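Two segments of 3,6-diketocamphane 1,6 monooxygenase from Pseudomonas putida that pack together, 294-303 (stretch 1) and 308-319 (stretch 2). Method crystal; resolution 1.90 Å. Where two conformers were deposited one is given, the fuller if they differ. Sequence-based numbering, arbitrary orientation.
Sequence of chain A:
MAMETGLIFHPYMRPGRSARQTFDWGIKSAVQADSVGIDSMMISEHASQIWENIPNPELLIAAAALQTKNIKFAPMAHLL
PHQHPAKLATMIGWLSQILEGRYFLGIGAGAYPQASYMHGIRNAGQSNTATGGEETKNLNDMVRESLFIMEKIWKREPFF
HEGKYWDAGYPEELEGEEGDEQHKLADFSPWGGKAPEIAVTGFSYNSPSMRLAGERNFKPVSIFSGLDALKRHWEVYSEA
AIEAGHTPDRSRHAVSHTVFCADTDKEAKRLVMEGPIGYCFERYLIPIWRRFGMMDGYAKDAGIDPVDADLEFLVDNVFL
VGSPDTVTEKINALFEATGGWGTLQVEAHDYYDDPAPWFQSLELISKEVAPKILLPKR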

ATOM      1  N   MET A 294      27.152 -20.011  -6.188  1.00 45.26           N
ATOM      2  CA  MET A 294      25.814 -20.454  -5.811  1.00 39.23           C
ATOM      3  C   MET A 294      25.299 -21.661  -6.590  1.00 40.50           C
ATOM      4  O   MET A 294      24.218 -22.179  -6.300  1.00 41.69           O
ATOM      5  N   MET A 295      26.072 -22.121  -7.571  1.00 40.62           N
ATOM      6  CA  MET A 295      25.694 -23.336  -8.306  1.00 44.79           C
ATOM      7  C   MET A 295      26.479 -24.591  -7.886  1.00 42.13           C
ATOM      8  O   MET A 295      26.405 -25.630  -8.545  1.00 45.47           O
ATOM      9  N   ASP A 296      27.203 -24.484  -6.775  1.00 46.97           N
ATOM     10  CA  ASP A 296      28.025 -25.579  -6.250  1.00 47.26           C
ATOM     11  C   ASP A 296      27.208 -26.772  -5.770  1.00 49.17           C
ATOM     12  O   ASP A 296      27.607 -27.919  -5.970  1.00 55.08           O
ATOM     13  N   GLY A 297      26.068 -26.506  -5.138  1.00 40.81           N
ATOM     14  CA  GLY A 297      25.141 -27.561  -4.748  1.00 34.69           C
ATOM     15  C   GLY A 297      24.610 -28.305  -5.959  1.00 43.41           C
ATOM     16  O   GLY A 297      24.511 -29.536  -5.948  1.00 42.78           O
ATOM     17  N   TYR A 298      24.272 -27.557  -7.010  1.00 40.46           N
ATOM     18  CA  TYR A 298      23.783 -28.159  -8.255  1.00 44.06           C
ATOM     19  C   TYR A 298      24.882 -28.994  -8.933  1.00 43.94           C
ATOM     20  O   TYR A 298      24.610 -30.071  -9.451  1.00 44.06           O
ATOM     21  N   ALA A 299      26.106 -28.464  -8.934  1.00 39.10           N
ATOM     22  CA  ALA A 299      27.264 -29.125  -9.527  1.00 48.05           C
ATOM     23  C   ALA A 299      27.605 -30.406  -8.767  1.00 54.87           C
ATOM     24  O   ALA A 299      27.782 -31.469  -9.373  1.00 55.87           O
ATOM     25  N   LYS A 300      27.669 -30.295  -7.440  1.00 50.28           N
ATOM     26  CA  LYS A 300      27.874 -31.445  -6.568  1.00 50.94           C
ATOM     27  C   LYS A 300      26.844 -32.523  -6.875  1.00 53.68           C
ATOM     28  O   LYS A 300      27.195 -33.689  -7.015  1.00 57.11           O
ATOM     29  N   ASP A 301      25.582 -32.121  -7.008  1.00 53.22           N
ATOM     30  CA  ASP A 301      24.478 -33.055  -7.247  1.00 50.75           C
ATOM     31  C   ASP A 301      24.613 -33.847  -8.541  1.00 51.17           C
ATOM     32  O   ASP A 301      24.321 -35.038  -8.563  1.00 55.97           O
ATOM     33  N   ALA A 302      25.037 -33.184  -9.613  1.00 52.18           N
ATOM     34  CA  ALA A 302      25.095 -33.818 -10.926  1.00 56.31           C
ATOM     35  C   ALA A 302      26.502 -34.334 -11.259  1.00 57.66           C
ATOM     36  O   ALA A 302      26.730 -34.899 -12.326  1.00 55.02           O
ATOM     37  N   GLY A 303      27.434 -34.120 -10.337  1.00 55.10           N
ATOM     38  CA  GLY A 303      28.782 -34.663 -10.444  1.00 60.33           C
ATOM     39  C   GLY A 303      29.724 -33.878 -11.335  1.00 66.47           C
ATOM     40  O   GLY A 303      30.884 -34.263 -11.492  1.00 75.30           O
ATOM     41  N   ASP A 308      31.542 -25.563 -15.157  1.00 53.17           N
ATOM     42  CA  ASP A 308      30.788 -26.057 -16.312  0.50 55.33           C
ATOM     43  C   ASP A 308      29.269 -25.833 -16.178  1.00 56.65           C
ATOM     44  O   ASP A 308      28.488 -26.307 -17.014  1.00 60.22           O
ATOM     45  N   ALA A 309      28.851 -25.124 -15.129  1.00 57.17           N
ATOM     46  CA  ALA A 309      27.425 -24.839 -14.931  1.00 51.67           C
ATOM     47  C   ALA A 309      26.985 -23.658 -15.798  1.00 47.64           C
ATOM     48  O   ALA A 309      27.356 -22.508 -15.542  1.00 48.98           O
ATOM     49  N   ASP A 310      26.212 -23.961 -16.834  1.00 42.07           N
ATOM     50  CA  ASP A 310      25.656 -22.944 -17.718  1.00 42.08           C
ATOM     51  C   ASP A 310      24.151 -23.171 -17.862  1.00 37.30           C
ATOM     52  O   ASP A 310      23.580 -24.030 -17.188  1.00 41.25           O
ATOM     53  N   LEU A 311      23.518 -22.410 -18.746  1.00 37.78           N
ATOM     54  CA  LEU A 311      22.067 -22.442 -18.884  1.00 40.67           C
ATOM     55  C   LEU A 311      21.534 -23.845 -19.161  1.00 45.32           C
ATOM     56  O   LEU A 311      20.646 -24.323 -18.455  1.00 38.30           O
ATOM     57  N   GLU A 312      22.094 -24.509 -20.173  1.00 45.04           N
ATOM     58  CA  GLU A 312      21.633 -25.836 -20.555  1.00 36.80           C
ATOM     59  C   GLU A 312      21.816 -26.858 -19.440  1.00 32.03           C
ATOM     60  O   GLU A 312      20.963 -27.725 -19.246  1.00 37.57           O
ATOM     61  N   PHE A 313      22.913 -26.748 -18.694  1.00 34.89           N
ATOM     62  CA  PHE A 313      23.087 -27.591 -17.523  1.00 36.42           C
ATOM     63  C   PHE A 313      21.912 -27.432 -16.546  1.00 39.55           C
ATOM     64  O   PHE A 313      21.346 -28.423 -16.067  1.00 40.71           O
ATOM     65  N   LEU A 314      21.562 -26.179 -16.255  1.00 42.45           N
ATOM     66  CA  LEU A 314      20.454 -25.861 -15.346  1.00 36.82           C
ATOM     67  C   LEU A 314      19.137 -26.401 -15.891  1.00 33.26           C
ATOM     68  O   LEU A 314      18.391 -27.063 -15.177  1.00 35.59           O
ATOM     69  N   VAL A 315      18.873 -26.153 -17.168  1.00 36.95           N
ATOM     70  CA  VAL A 315      17.645 -26.645 -17.799  1.00 36.59           C
ATOM     71  C   VAL A 315      17.529 -28.170 -17.757  1.00 40.95           C
ATOM     72  O   VAL A 315      16.445 -28.707 -17.513  1.00 41.71           O
ATOM     73  N   ASP A 316      18.651 -28.860 -17.961  1.00 46.84           N
ATOM     74  CA  ASP A 316      18.670 -30.328 -18.021  1.00 46.71           C
ATOM     75  C   ASP A 316      18.659 -31.049 -16.665  1.00 48.49           C
ATOM     76  O   ASP A 316      18.098 -32.139 -16.542  1.00 57.47           O
ATOM     77  N   ASN A 317      19.280 -30.448 -15.657  1.00 41.13           N
ATOM     78  CA  ASN A 317      19.557 -31.152 -14.400  1.00 40.90           C
ATOM     79  C   ASN A 317      18.976 -30.517 -13.133  1.00 41.50           C
ATOM     80  O   ASN A 317      18.868 -31.182 -12.105  1.00 41.76           O
ATOM     81  N   VAL A 318      18.631 -29.230 -13.206  1.00 41.66           N
ATOM     82  CA  VAL A 318      18.175 -28.474 -12.025  1.00 39.00           C
ATOM     83  C   VAL A 318      16.704 -28.058 -12.140  1.00 41.00           C
ATOM     84  O   VAL A 318      15.874 -28.467 -11.317  1.00 39.60           O
ATOM     85  N   PHE A 319      16.383 -27.275 -13.169  1.00 34.43           N
ATOM     86  CA  PHE A 319      15.023 -26.769 -13.354  1.00 32.84           C
ATOM     87  C   PHE A 319      14.067 -27.918 -13.486  1.00 40.20           C
ATOM     88  O   PHE A 319      14.429 -28.980 -13.980  1.00 45.73           O
TER

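Two short helices, 296-302 and 311-317, cross at 63° with their axes no closer than 11.4 Å. The space between the axes is taken up by side chains, among them two aromatic rings, a methionine, a leucine and a valine, with alanines beside them. No hydrogen bond crosses between the stretches, so the 363 Å² they bury together rests on shape and apolar contact.

Two aromatic rings make much of the contact. Tyr298 points toward the second stretch with chi1 in m (-55°), and its ring receives Val318 over one face: Val318 CG1 lies 3.7 Å from the ring centroid, 24° off the normal, a CH-pi contact whose closest atoms are Tyr298 CE1 and Val318 CG1 at 3.4 Å. Val318 reaches it with chi1 in t. Phe313, also t at chi1 (163°), works differently, sending its ring edge into the first helix. There Phe313 CZ comes within 3.6 Å of Tyr298 O and Phe313 CE1 within 3.7 Å of Ala302 CB, both near the ring plane, while Phe313 CE2 meets Tyr298 CB at 3.9 Å. One ring thus offers a face to a methyl, and the other slides its rim along a turn of helix.

Aliphatic and thioether contacts add to the aromatic ones. Met295, at the N-cap position of the first helix, points toward the partner in an m, t, m conformation that delivers its sulfur to two neighbours: Met295 SD is 3.9 Å from Ala309 CB and 4.1 Å from Leu314 CD2. Leu314 leaves its backbone sideways, but its m, t rotamer brings the end of the side chain nearer, and Leu314 CD2 also lies 4.0 Å from Tyr298 CD2. One methyl therefore bridges the methionine and the tyrosine. Small residues matter as well: Ala302 points toward the partner and gives Phe313 a close methyl neighbour, with Ala302 CB also 4.5 Å from Asn317 CB.

Two polar side chains bond within the second stretch. Asp310, p at chi1, points away from the interface and caps the helix start, Asp310 OD1 accepting from Phe313 N at 3.0 Å. Near the other end, Asn317 is m at chi1 and donates from Asn317 ND2 to Phe313 O at 2.8 Å. Both bonds involve the backbone of Phe313, whose ring enters the contact. Tyr298 OH is hydrogen-bonded elsewhere in the structure, while its ring carries the apolar contacts described above. The rule to read here is that apolar groups join the stretches, with Asp310 and Asn317 bonding within the second one.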

ATOM      1  CB  MET A 294      24.841 -19.286  -5.892  1.00 40.25           C
ATOM      2  CG  MET A 294      25.125 -18.218  -4.845  1.00 43.43           C
ATOM      3  SD  MET A 294      24.283 -16.670  -5.204  1.00 44.01           S
ATOM      4  CE  MET A 294      22.587 -17.239  -5.236  1.00 39.49           C
ATOM      5  CB  MET A 295      25.776 -23.103  -9.814  1.00 46.53           C
ATOM      6  CG  MET A 295      24.670 -22.204 -10.331  1.00 34.50           C
ATOM      7  SD  MET A 295      24.839 -21.766 -12.054  1.00 43.84           S
ATOM      8  CE  MET A 295      26.412 -20.920 -12.078  1.00 32.85           C
ATOM      9  CB  ASP A 296      28.927 -25.078  -5.124  1.00 44.39           C
ATOM     10  CG  ASP A 296      30.081 -24.230  -5.630  1.00 45.94           C
ATOM     11  OD1 ASP A 296      30.133 -23.909  -6.833  1.00 52.61           O
ATOM     12  OD2 ASP A 296      30.949 -23.872  -4.811  1.00 54.44           O
ATOM     13  CB  TYR A 298      23.308 -27.092  -9.244  1.00 47.00           C
ATOM     14  CG  TYR A 298      22.255 -26.108  -8.757  1.00 43.30           C
ATOM     15  CD1 TYR A 298      21.119 -26.534  -8.061  1.00 39.68           C
ATOM     16  CD2 TYR A 298      22.379 -24.742  -9.050  1.00 47.30           C
ATOM     17  CE1 TYR A 298      20.156 -25.617  -7.646  1.00 42.71           C
ATOM     18  CE2 TYR A 298      21.426 -23.824  -8.644  1.00 41.44           C
ATOM     19  CZ  TYR A 298      20.323 -24.265  -7.942  1.00 42.07           C
ATOM     20  OH  TYR A 298      19.392 -23.338  -7.551  1.00 43.85           O
ATOM     21  CB  ALA A 299      28.455 -28.184  -9.553  1.00 46.67           C
ATOM     22  CB  LYS A 300      27.789 -31.040  -5.093  1.00 58.85           C
ATOM     23  CG  LYS A 300      28.699 -31.844  -4.172  1.00 63.05           C
ATOM     24  CD  LYS A 300      27.962 -32.387  -2.956  1.00 61.51           C
ATOM     25  CE  LYS A 300      27.068 -33.561  -3.340  1.00 65.11           C
ATOM     26  NZ  LYS A 300      26.626 -34.354  -2.164  1.00 67.63           N
ATOM     27  CB  ASP A 301      23.128 -32.327  -7.233  1.00 55.46           C
ATOM     28  CG  ASP A 301      22.641 -32.009  -5.825  1.00 56.65           C
ATOM     29  OD1 ASP A 301      23.181 -32.566  -4.846  1.00 64.33           O
ATOM     30  OD2 ASP A 301      21.699 -31.206  -5.696  1.00 54.87           O
ATOM     31  CB  ALA A 302      24.592 -32.866 -11.998  1.00 55.74           C
ATOM     32  CB  ASP A 308      31.087 -27.546 -16.553  0.50 53.38           C
ATOM     33  CG  ASP A 308      32.582 -27.864 -16.549  0.50 51.62           C
ATOM     34  OD1 ASP A 308      33.373 -27.065 -17.098  0.50 40.25           O
ATOM     35  OD2 ASP A 308      32.965 -28.924 -16.001  0.50 47.02           O
ATOM     36  CB  ALA A 309      27.116 -24.581 -13.466  1.00 45.23           C
ATOM     37  CB  ASP A 310      26.364 -22.956 -19.083  1.00 45.30           C
ATOM     38  CG  ASP A 310      26.250 -24.297 -19.806  1.00 46.06           C
ATOM     39  OD1 ASP A 310      25.343 -25.110 -19.506  1.00 50.11           O
ATOM     40  OD2 ASP A 310      27.080 -24.536 -20.701  1.00 57.68           O
ATOM     41  CB  LEU A 311      21.608 -21.457 -19.970  1.00 35.41           C
ATOM     42  CG  LEU A 311      20.118 -21.347 -20.294  1.00 40.46           C
ATOM     43  CD1 LEU A 311      19.270 -21.125 -19.045  1.00 44.27           C
ATOM     44  CD2 LEU A 311      19.907 -20.225 -21.302  1.00 41.77           C
ATOM     45  CB  GLU A 312      22.322 -26.313 -21.846  1.00 48.58           C
ATOM     46  CG  GLU A 312      21.803 -27.651 -22.355  1.00 49.11           C
ATOM     47  CD  GLU A 312      22.160 -27.927 -23.805  1.00 58.72           C
ATOM     48  OE1 GLU A 312      23.263 -27.534 -24.247  1.00 53.66           O
ATOM     49  OE2 GLU A 312      21.324 -28.543 -24.502  1.00 61.92           O
ATOM     50  CB  PHE A 313      24.409 -27.306 -16.810  1.00 38.91           C
ATOM     51  CG  PHE A 313      24.452 -27.853 -15.410  1.00 46.56           C
ATOM     52  CD1 PHE A 313      24.575 -29.223 -15.187  1.00 48.58           C
ATOM     53  CD2 PHE A 313      24.325 -27.007 -14.309  1.00 43.23           C
ATOM     54  CE1 PHE A 313      24.586 -29.738 -13.897  1.00 51.52           C
ATOM     55  CE2 PHE A 313      24.338 -27.517 -13.019  1.00 47.21           C
ATOM     56  CZ  PHE A 313      24.469 -28.883 -12.811  1.00 47.06           C
ATOM     57  CB  LEU A 314      20.372 -24.339 -15.095  1.00 31.24           C
ATOM     58  CG  LEU A 314      21.519 -23.672 -14.326  1.00 33.11           C
ATOM     59  CD1 LEU A 314      21.329 -22.164 -14.250  1.00 34.20           C
ATOM     60  CD2 LEU A 314      21.674 -24.251 -12.924  1.00 33.70           C
ATOM     61  CB  VAL A 315      17.508 -26.112 -19.240  1.00 38.86           C
ATOM     62  CG1 VAL A 315      16.207 -26.571 -19.867  1.00 39.97           C
ATOM     63  CG2 VAL A 315      17.567 -24.595 -19.243  1.00 37.47           C
ATOM     64  CB  ASP A 316      19.881 -30.805 -18.836  1.00 45.42           C
ATOM     65  CG  ASP A 316      19.749 -30.507 -20.318  1.00 46.66           C
ATOM     66  OD1 ASP A 316      18.621 -30.525 -20.845  1.00 46.63           O
ATOM     67  OD2 ASP A 316      20.784 -30.260 -20.969  1.00 54.81           O
ATOM     68  CB  ASN A 317      21.069 -31.305 -14.227  1.00 41.57           C
ATOM     69  CG  ASN A 317      21.733 -31.913 -15.449  1.00 52.07           C
ATOM     70  OD1 ASN A 317      21.727 -33.127 -15.627  1.00 65.22           O
ATOM     71  ND2 ASN A 317      22.303 -31.068 -16.299  1.00 52.27           N
ATOM     72  CB  VAL A 318      19.057 -27.236 -11.767  1.00 36.54           C
ATOM     73  CG1 VAL A 318      18.542 -26.455 -10.566  1.00 38.96           C
ATOM     74  CG2 VAL A 318      20.505 -27.652 -11.551  1.00 35.25           C
ATOM     75  CB  PHE A 319      14.899 -25.904 -14.612  1.00 29.54           C
ATOM     76  CG  PHE A 319      15.729 -24.665 -14.593  1.00 28.72           C
ATOM     77  CD1 PHE A 319      16.404 -24.260 -13.438  1.00 31.22           C
ATOM     78  CD2 PHE A 319      15.808 -23.868 -15.726  1.00 30.61           C
ATOM     79  CE1 PHE A 319      17.157 -23.097 -13.433  1.00 25.49           C
ATOM     80  CE2 PHE A 319      16.562 -22.704 -15.725  1.00 30.49           C
ATOM     81  CZ  PHE A 319      17.230 -22.318 -14.579  1.00 28.39           C
TER